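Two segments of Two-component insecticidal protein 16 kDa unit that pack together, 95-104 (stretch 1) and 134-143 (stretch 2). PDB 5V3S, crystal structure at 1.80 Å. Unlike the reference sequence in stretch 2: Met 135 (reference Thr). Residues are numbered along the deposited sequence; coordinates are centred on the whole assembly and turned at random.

Stretch 1 95-104: LVFEYYWDCP
Stretch 2, residues 134-143: AMGNIFITVV

At the apolar centre, Phe 97 (chi1 p, 72°) sets its CE2 3.8 Å from CG2 of Ile 140 (chi1 m, chi2 t) and 3.6 Å from CG2 of Val 142 (t), the latter at the ring edge. Strands 95-103 and 136-143 run nearly antiparallel (169°), their axes 9.7 Å apart at closest, and no hydrogen bond crosses the 379 Å² contact. CA-to-CB points across at Phe 97, Tyr 99, Trp 101 and Cys 103, and at Ile 138, Ile 140 and Val 142, the alternation of extended strands. Val 96 (t), at -94/-51, also points inward, its CG1 4.1 Å from Val 142 CG1. Tyr 99 (t) brings CD1 4.4 Å from Ile 140 CD1; their CA atoms are 10.0 Å apart. The Cys 103 and Met 135 CA atoms approach to 6.5 Å, where Met 135 precedes the strand. This selenomethionine, differing from the reference (t, p, chi3 128°; -51/-48), puts CE 4.5 Å from Trp 101 CB, while the indole (chi1 p) leads away. Cys 103 SG (m) meets Met 135 CB at 3.6 Å, buried sulfur against methylene in van der Waals contact. Polar Tyr 99 OH lies 3.5 Å from Ile 138 CD1 (m, t), its hydrogen bond elsewhere in the structure. Gly 136 begins its strand at 92/-154, where a CB would jam against Met 135 O.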

# COMPACT_ATOMS: atom_id res chain seq x y z
N LEU A 95 9.66 11.90 4.97
CA LEU A 95 9.02 10.98 3.99
C LEU A 95 9.95 9.75 3.80
O LEU A 95 11.10 9.91 3.40
CB LEU A 95 8.84 11.73 2.67
CG LEU A 95 8.20 10.88 1.53
CD1 LEU A 95 6.85 10.36 1.86
CD2 LEU A 95 8.16 11.79 0.30
N VAL A 96 9.43 8.53 4.06
CA VAL A 96 10.18 7.32 3.98
C VAL A 96 9.99 6.67 2.58
O VAL A 96 11.00 6.38 1.93
CB VAL A 96 9.76 6.40 5.11
CG1 VAL A 96 10.44 5.04 5.00
CG2 VAL A 96 10.07 7.15 6.43
N PHE A 97 8.76 6.51 2.14
CA PHE A 97 8.46 5.96 0.74
C PHE A 97 7.15 6.47 0.17
O PHE A 97 6.30 7.00 0.85
CB PHE A 97 8.52 4.44 0.60
CG PHE A 97 7.38 3.65 1.26
CD1 PHE A 97 6.13 3.56 0.73
CD2 PHE A 97 7.61 2.90 2.43
CE1 PHE A 97 5.14 2.78 1.31
CE2 PHE A 97 6.64 2.15 3.01
CZ PHE A 97 5.37 2.09 2.46
N GLU A 98 7.07 6.38 -1.13
CA GLU A 98 5.87 6.65 -1.91
C GLU A 98 5.59 5.36 -2.64
O GLU A 98 6.55 4.67 -3.13
CB GLU A 98 6.08 7.78 -2.88
CG GLU A 98 6.24 9.14 -2.17
CD GLU A 98 6.83 10.20 -3.08
OE1 GLU A 98 7.61 9.91 -4.02
OE2 GLU A 98 6.43 11.30 -2.89
N TYR A 99 4.32 4.92 -2.58
CA TYR A 99 3.94 3.74 -3.32
C TYR A 99 2.81 4.06 -4.33
O TYR A 99 1.98 4.93 -4.06
CB TYR A 99 3.51 2.63 -2.35
CG TYR A 99 3.24 1.33 -3.06
CD1 TYR A 99 4.30 0.63 -3.73
CD2 TYR A 99 1.95 0.83 -3.13
CE1 TYR A 99 4.02 -0.57 -4.40
CE2 TYR A 99 1.69 -0.35 -3.73
CZ TYR A 99 2.72 -1.04 -4.39
OH TYR A 99 2.35 -2.19 -5.05
N TYR A 100 2.76 3.35 -5.45
CA TYR A 100 1.74 3.60 -6.52
C TYR A 100 1.50 2.32 -7.23
O TYR A 100 2.43 1.49 -7.38
CB TYR A 100 2.24 4.69 -7.54
CG TYR A 100 1.48 4.75 -8.87
CD1 TYR A 100 0.26 5.37 -8.93
CD2 TYR A 100 1.94 4.09 -10.04
CE1 TYR A 100 -0.52 5.37 -10.07
CE2 TYR A 100 1.18 4.13 -11.22
CZ TYR A 100 -0.06 4.80 -11.20
OH TYR A 100 -0.86 4.86 -12.30
N TRP A 101 0.23 2.07 -7.57
CA TRP A 101 -0.16 0.87 -8.29
C TRP A 101 -1.19 1.24 -9.39
O TRP A 101 -1.90 2.22 -9.27
CB TRP A 101 -0.73 -0.19 -7.33
CG TRP A 101 -2.01 0.22 -6.69
CD1 TRP A 101 -3.27 0.01 -7.19
CD2 TRP A 101 -2.20 0.94 -5.47
NE1 TRP A 101 -4.20 0.55 -6.38
CE2 TRP A 101 -3.57 1.13 -5.31
CE3 TRP A 101 -1.34 1.36 -4.45
CZ2 TRP A 101 -4.11 1.81 -4.20
CZ3 TRP A 101 -1.87 2.05 -3.38
CH2 TRP A 101 -3.24 2.22 -3.24
N ASP A 102 -1.19 0.45 -10.46
CA ASP A 102 -2.14 0.63 -11.52
C ASP A 102 -2.47 -0.76 -11.94
O ASP A 102 -1.64 -1.44 -12.50
CB ASP A 102 -1.55 1.50 -12.63
CG ASP A 102 -2.54 1.69 -13.77
OD1 ASP A 102 -3.76 1.64 -13.49
OD2 ASP A 102 -2.10 1.87 -14.91
N CYS A 103 -3.65 -1.22 -11.53
CA CYS A 103 -4.12 -2.56 -11.74
C CYS A 103 -5.49 -2.47 -12.45
O CYS A 103 -6.56 -2.51 -11.82
CB CYS A 103 -4.27 -3.27 -10.41
SG CYS A 103 -2.76 -3.12 -9.42
N PRO A 104 -5.43 -2.31 -13.76
CA PRO A 104 -6.60 -1.98 -14.57
C PRO A 104 -7.48 -3.19 -14.83
O PRO A 104 -7.03 -4.31 -14.67
CB PRO A 104 -5.98 -1.55 -15.85
CG PRO A 104 -4.82 -2.46 -16.00
CD PRO A 104 -4.24 -2.54 -14.58
N ALA A 134 -5.13 -10.99 -11.10
CA ALA A 134 -5.31 -10.01 -9.99
C ALA A 134 -3.96 -9.65 -9.35
O ALA A 134 -3.09 -10.51 -9.13
CB ALA A 134 -6.26 -10.55 -8.92
N MSE A 135 -3.79 -8.37 -9.04
CA MSE A 135 -2.57 -7.92 -8.35
C MSE A 135 -2.23 -8.72 -7.09
O MSE A 135 -1.10 -9.11 -6.91
CB MSE A 135 -2.66 -6.42 -8.10
CG MSE A 135 -1.43 -5.80 -7.45
SE MSE A 135 0.16 -6.01 -8.58
CE MSE A 135 0.80 -4.17 -8.65
N GLY A 136 -3.17 -8.96 -6.22
CA GLY A 136 -2.91 -9.90 -5.14
C GLY A 136 -2.38 -9.27 -3.85
O GLY A 136 -2.63 -8.15 -3.60
N ASN A 137 -1.65 -10.05 -3.06
CA ASN A 137 -1.13 -9.63 -1.76
C ASN A 137 0.28 -9.03 -1.96
O ASN A 137 1.13 -9.60 -2.68
CB ASN A 137 -1.05 -10.80 -0.78
CG ASN A 137 -2.41 -11.42 -0.48
OD1 ASN A 137 -3.20 -10.85 0.22
ND2 ASN A 137 -2.73 -12.54 -1.12
N ILE A 138 0.56 -7.92 -1.27
CA ILE A 138 1.86 -7.25 -1.38
C ILE A 138 2.23 -6.94 0.09
O ILE A 138 1.35 -6.61 0.87
CB ILE A 138 1.73 -5.85 -2.12
CG1 ILE A 138 1.07 -6.00 -3.54
CG2 ILE A 138 3.05 -5.12 -2.22
CD1 ILE A 138 0.27 -4.80 -4.04
N PHE A 139 3.52 -6.97 0.38
CA PHE A 139 4.10 -6.86 1.72
C PHE A 139 5.22 -5.88 1.61
O PHE A 139 6.10 -6.03 0.81
CB PHE A 139 4.63 -8.26 2.10
CG PHE A 139 5.26 -8.41 3.47
CD1 PHE A 139 4.73 -7.85 4.61
CD2 PHE A 139 6.34 -9.30 3.62
CE1 PHE A 139 5.28 -8.10 5.87
CE2 PHE A 139 6.90 -9.54 4.86
CZ PHE A 139 6.35 -8.98 5.99
N ILE A 140 5.21 -4.83 2.46
CA ILE A 140 6.37 -3.91 2.60
C ILE A 140 6.80 -3.91 4.08
O ILE A 140 5.98 -3.77 4.90
CB ILE A 140 6.03 -2.49 2.14
CG1 ILE A 140 5.51 -2.52 0.68
CG2 ILE A 140 7.26 -1.57 2.32
CD1 ILE A 140 5.16 -1.15 0.16
N THR A 141 8.07 -4.15 4.33
CA THR A 141 8.74 -4.02 5.59
C THR A 141 9.53 -2.73 5.57
O THR A 141 10.18 -2.29 4.57
CB THR A 141 9.58 -5.29 5.97
OG1 THR A 141 10.53 -5.59 4.89
CG2 THR A 141 8.65 -6.55 6.15
N VAL A 142 9.52 -2.09 6.74
CA VAL A 142 10.21 -0.91 6.91
C VAL A 142 10.96 -1.02 8.27
O VAL A 142 10.35 -1.26 9.25
CB VAL A 142 9.28 0.27 6.90
CG1 VAL A 142 10.13 1.49 6.98
CG2 VAL A 142 8.38 0.32 5.62
N VAL A 143 12.26 -0.88 8.24
CA VAL A 143 13.11 -0.96 9.43
C VAL A 143 13.88 0.32 9.51
O VAL A 143 14.66 0.62 8.62
CB VAL A 143 14.10 -2.16 9.37
CG1 VAL A 143 15.00 -2.15 10.62
CG2 VAL A 143 13.35 -3.46 9.29